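Local coordinates for putative glycosyltransferase (GalT1) (Streptococcus parasanguinis, PDB 4PHR), which is a glycosyltransferase whose domain of the GT-D fold, the part present here, binds uridine-5'-diphosphate together with a manganese ion, at the uridine-5'-diphosphate site. Numbering follows the deposited sequence.

The uridine-5'-diphosphate site. Residues 33, 49, 120-121, 153, 156, 177-181, 204-206, 210, 225, 227-228, 250. With UDP (uridine-5'-diphosphate), chain B; MN (manganese (II) ion), chain C; ACT (acetate ion), chain D.
UDP lies almost wholly buried in the nucleotide pocket of a GT-D-fold glycosyltransferase domain. At the uracil end the backbone reads the base: UDP N3 donates a hydrogen bond to Pro177 O (2.9 Å), in the carbonyl plane on a lone pair, and Ala181 N answers O4, a donor–acceptor pair that suits uracil. Leu205, its CG anti to the backbone N (chi1 -151°), brings CD1 against C2, while Tyr49 touches C5 with CB rather than its ring. Ser156 OG meets both ribose hydroxyls, 2.9 Å from UDP O3' and 3.2 Å from UDP O2', and is steadied by Gly153 N. O2' also sits over the centre of the His250 ring. Gly206, with no side chain, packs CA against C6 and gives its N to O5'. The alpha-phosphate UDP O2A forms a salt bridge with Lys210 NZ (3.0 Å). Asp225 holds that amine through the syn lone pair of OD2 and takes Arg33 NE on its backbone O and NH2 on OD1, positioning both cations and perhaps partly offsetting their charge. Arg33 turns NH1 and NH2 end-on to the beta-phosphate O3B, which lies in the guanidinium plane. Ser120 OG and His228 N grip O2B. C5' sits over the His228 ring face, a CH-pi contact, while ND1 reaches UDP O1B at 2.8 Å; an NE2–NE2 hydrogen bond with His250, one ring donating, holds its rotation. Arg121 NH1 also binds UDP O1B, which coordinates MN at 2.2 Å; four waters and acetate OXT, possibly from crystallisation, are the other ligands seen, near octahedral.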
loop_
_atom_site.group_PDB
_atom_site.type_symbol
_atom_site.label_atom_id
_atom_site.label_comp_id
_atom_site.label_asym_id
_atom_site.label_seq_id
_atom_site.Cartn_x
_atom_site.Cartn_y
_atom_site.Cartn_z
ATOM N N ARG A 33 -3.766 3.947 -1.899
ATOM C CA ARG A 33 -4.345 2.664 -2.313
ATOM C C ARG A 33 -5.461 2.230 -1.359
ATOM O O ARG A 33 -5.293 2.247 -0.144
ATOM C CB ARG A 33 -3.270 1.572 -2.395
ATOM C CG ARG A 33 -2.061 1.884 -3.306
ATOM C CD ARG A 33 -0.947 0.796 -3.193
ATOM N NE ARG A 33 -0.622 0.655 -1.783
ATOM C CZ ARG A 33 -1.130 -0.242 -0.943
ATOM N NH1 ARG A 33 -1.882 -1.259 -1.375
ATOM N NH2 ARG A 33 -0.843 -0.138 0.344
ATOM N N TYR A 49 -4.399 -4.857 12.538
ATOM C CA TYR A 49 -3.488 -3.761 12.836
ATOM C C TYR A 49 -4.136 -2.385 12.921
ATOM O O TYR A 49 -3.434 -1.402 13.127
ATOM C CB TYR A 49 -2.300 -3.743 11.867
ATOM C CG TYR A 49 -1.580 -5.066 11.798
ATOM C CD1 TYR A 49 -0.766 -5.489 12.843
ATOM C CD2 TYR A 49 -1.712 -5.895 10.695
ATOM C CE1 TYR A 49 -0.109 -6.700 12.793
ATOM C CE2 TYR A 49 -1.050 -7.116 10.634
ATOM C CZ TYR A 49 -0.252 -7.509 11.688
ATOM O OH TYR A 49 0.410 -8.709 11.631
ATOM N N SER A 120 1.561 -2.585 -4.810
ATOM C CA SER A 120 2.320 -3.078 -3.658
ATOM C C SER A 120 2.336 -4.605 -3.614
ATOM O O SER A 120 3.006 -5.190 -2.770
ATOM C CB SER A 120 1.738 -2.545 -2.344
ATOM O OG SER A 120 0.418 -3.038 -2.166
ATOM N N ARG A 121 1.597 -5.238 -4.531
ATOM C CA ARG A 121 1.344 -6.685 -4.481
ATOM C C ARG A 121 1.606 -7.343 -5.847
ATOM O O ARG A 121 0.697 -7.879 -6.478
ATOM C CB ARG A 121 -0.105 -6.946 -4.041
ATOM C CG ARG A 121 -0.586 -6.154 -2.817
ATOM C CD ARG A 121 0.239 -6.444 -1.571
ATOM N NE ARG A 121 0.320 -7.877 -1.321
ATOM C CZ ARG A 121 -0.169 -8.487 -0.250
ATOM N NH1 ARG A 121 -0.765 -7.790 0.710
ATOM N NH2 ARG A 121 -0.034 -9.801 -0.136
ATOM N N GLY A 153 5.853 1.079 10.162
ATOM C CA GLY A 153 5.727 0.600 11.522
ATOM C C GLY A 153 6.986 -0.071 12.019
ATOM O O GLY A 153 7.895 -0.388 11.244
ATOM N N SER A 156 7.726 -3.342 10.241
ATOM C CA SER A 156 7.704 -3.301 8.774
ATOM C C SER A 156 9.088 -3.561 8.172
ATOM O O SER A 156 9.253 -4.405 7.282
ATOM C CB SER A 156 7.179 -1.948 8.285
ATOM O OG SER A 156 5.861 -1.708 8.740
ATOM N N PRO A 177 3.886 3.107 15.254
ATOM C CA PRO A 177 3.377 1.861 15.836
ATOM C C PRO A 177 2.994 0.843 14.766
ATOM O O PRO A 177 2.486 1.224 13.703
ATOM C CB PRO A 177 2.138 2.323 16.614
ATOM C CG PRO A 177 2.428 3.754 16.941
ATOM C CD PRO A 177 3.118 4.279 15.711
ATOM N N SER A 178 3.252 -0.431 15.044
ATOM C CA SER A 178 2.927 -1.514 14.122
ATOM C C SER A 178 1.436 -1.822 14.094
ATOM O O SER A 178 0.957 -2.513 13.206
ATOM C CB SER A 178 3.710 -2.772 14.481
ATOM O OG SER A 178 3.402 -3.189 15.803
ATOM N N LYS A 179 0.706 -1.311 15.075
ATOM C CA LYS A 179 -0.747 -1.425 15.077
ATOM C C LYS A 179 -1.357 -0.150 15.653
ATOM O O LYS A 179 -0.740 0.530 16.473
ATOM C CB LYS A 179 -1.200 -2.666 15.852
ATOM C CG LYS A 179 -0.938 -2.612 17.340
ATOM C CD LYS A 179 -1.396 -3.901 18.008
ATOM C CE LYS A 179 -1.647 -3.701 19.495
ATOM N NZ LYS A 179 -0.471 -3.102 20.185
ATOM N N ASN A 180 -2.571 0.171 15.224
ATOM C CA ASN A 180 -3.272 1.354 15.730
ATOM C C ASN A 180 -2.470 2.638 15.588
ATOM O O ASN A 180 -2.481 3.488 16.481
ATOM C CB ASN A 180 -3.707 1.162 17.184
ATOM C CG ASN A 180 -4.876 0.224 17.299
ATOM O OD1 ASN A 180 -5.571 -0.045 16.319
ATOM N ND2 ASN A 180 -5.102 -0.291 18.496
ATOM N N ALA A 181 -1.778 2.787 14.464
ATOM C CA ALA A 181 -0.980 3.982 14.257
ATOM C C ALA A 181 -1.843 5.241 14.194
ATOM O O ALA A 181 -1.356 6.339 14.461
ATOM C CB ALA A 181 -0.133 3.850 13.008
ATOM N N MET A 204 4.282 2.957 4.503
ATOM C CA MET A 204 3.855 1.573 4.679
ATOM C C MET A 204 3.195 1.508 6.053
ATOM O O MET A 204 3.852 1.237 7.058
ATOM C CB MET A 204 5.043 0.602 4.586
ATOM C CG MET A 204 5.769 0.617 3.236
ATOM S SD MET A 204 6.844 2.066 3.011
ATOM C CE MET A 204 8.099 1.418 1.911
ATOM N N LEU A 205 1.893 1.786 6.101
ATOM C CA LEU A 205 1.263 2.071 7.384
ATOM C C LEU A 205 -0.248 1.835 7.378
ATOM O O LEU A 205 -1.001 2.555 8.031
ATOM C CB LEU A 205 1.598 3.502 7.852
ATOM C CG LEU A 205 1.638 3.710 9.371
ATOM C CD1 LEU A 205 2.865 3.039 9.994
ATOM C CD2 LEU A 205 1.608 5.197 9.715
ATOM N N GLY A 206 -0.687 0.808 6.661
ATOM C CA GLY A 206 -2.088 0.435 6.699
ATOM C C GLY A 206 -3.010 1.597 6.374
ATOM O O GLY A 206 -2.687 2.420 5.509
ATOM N N LYS A 210 -3.052 6.121 4.144
ATOM C CA LYS A 210 -3.862 6.797 3.134
ATOM C C LYS A 210 -4.142 8.242 3.546
ATOM O O LYS A 210 -4.105 9.165 2.719
ATOM C CB LYS A 210 -5.157 6.036 2.868
ATOM C CG LYS A 210 -4.939 4.648 2.226
ATOM C CD LYS A 210 -4.650 3.591 3.275
ATOM C CE LYS A 210 -4.533 2.171 2.713
ATOM N NZ LYS A 210 -3.175 1.775 2.238
ATOM N N ASP A 225 2.003 5.497 -1.154
ATOM C CA ASP A 225 1.534 4.433 -0.268
ATOM C C ASP A 225 1.976 3.088 -0.853
ATOM O O ASP A 225 1.436 2.654 -1.877
ATOM C CB ASP A 225 0.004 4.544 -0.239
ATOM C CG ASP A 225 -0.680 3.384 0.439
ATOM O OD1 ASP A 225 -0.003 2.523 1.045
ATOM O OD2 ASP A 225 -1.936 3.365 0.384
ATOM N N GLY A 227 2.514 0.088 1.194
ATOM C CA GLY A 227 1.970 -1.049 1.920
ATOM C C GLY A 227 2.924 -2.213 2.118
ATOM O O GLY A 227 3.998 -2.054 2.696
ATOM N N HIS A 228 2.520 -3.385 1.630
ATOM C CA HIS A 228 3.234 -4.651 1.859
ATOM C C HIS A 228 4.305 -4.984 0.812
ATOM O O HIS A 228 4.668 -6.159 0.630
ATOM C CB HIS A 228 2.227 -5.801 1.979
ATOM C CG HIS A 228 1.646 -5.954 3.352
ATOM N ND1 HIS A 228 0.290 -5.967 3.592
ATOM C CD2 HIS A 228 2.244 -6.127 4.554
ATOM C CE1 HIS A 228 0.075 -6.146 4.885
ATOM N NE2 HIS A 228 1.245 -6.250 5.491
ATOM N N HIS A 250 7.704 -8.244 10.074
ATOM C CA HIS A 250 6.302 -8.435 9.710
ATOM C C HIS A 250 6.162 -9.130 8.354
ATOM O O HIS A 250 6.910 -8.833 7.429
ATOM C CB HIS A 250 5.641 -7.052 9.637
ATOM C CG HIS A 250 4.257 -7.064 9.067
ATOM N ND1 HIS A 250 3.159 -7.465 9.795
ATOM C CD2 HIS A 250 3.795 -6.717 7.845
ATOM C CE1 HIS A 250 2.078 -7.360 9.044
ATOM N NE2 HIS A 250 2.437 -6.911 7.856
HETATM N N1 UDP B . 1.208 -1.062 9.439
HETATM C C2 UDP B . 1.791 -0.435 10.512
HETATM N N3 UDP B . 1.002 0.154 11.471
HETATM C C4 UDP B . -0.368 0.127 11.365
HETATM C C5 UDP B . -0.965 -0.505 10.274
HETATM C C6 UDP B . -0.148 -1.216 9.401
HETATM O O2 UDP B . 3.015 -0.418 10.638
HETATM O O4 UDP B . -1.032 0.695 12.238
HETATM C "C1'" UDP B . 2.075 -1.612 8.385
HETATM C "C2'" UDP B . 2.285 -3.099 8.292
HETATM O "O2'" UDP B . 3.261 -3.523 9.221
HETATM C "C3'" UDP B . 2.762 -3.225 6.862
HETATM C "C4'" UDP B . 1.975 -2.141 6.145
HETATM O "O4'" UDP B . 1.456 -1.277 7.160
HETATM O "O3'" UDP B . 4.135 -2.912 6.781
HETATM C "C5'" UDP B . 0.848 -2.718 5.299
HETATM O "O5'" UDP B . 0.113 -1.643 4.727
HETATM P PA UDP B . -1.179 -1.886 3.799
HETATM O O1A UDP B . -2.260 -2.485 4.605
HETATM O O2A UDP B . -1.477 -0.580 3.164
HETATM O O3A UDP B . -0.618 -2.983 2.748
HETATM P PB UDP B . -1.239 -3.643 1.393
HETATM O O1B UDP B . -1.642 -5.029 1.772
HETATM O O2B UDP B . -0.093 -3.635 0.453
HETATM O O3B UDP B . -2.408 -2.824 0.942
HETATM MN MN MN C . -3.556 -5.972 2.439
HETATM C C ACT D . -3.975 -7.043 -0.640
HETATM O O ACT D . -4.071 -8.102 -1.302
HETATM O OXT ACT D . -3.839 -7.178 0.603
HETATM C CH3 ACT D . -4.017 -5.702 -1.314
HETATM O O HOH W 1 -3.308 -4.931 4.365
HETATM O O HOH W 2 -5.468 -6.704 3.157
HETATM O O HOH W 3 -4.601 -4.247 1.485
HETATM O O HOH W 4 -2.627 -7.734 3.472
HETATM O O HOH W 5 0.525 1.459 3.535
HETATM O O HOH W 6 5.013 -2.553 11.524
HETATM O O HOH W 7 -4.286 -0.726 1.245
#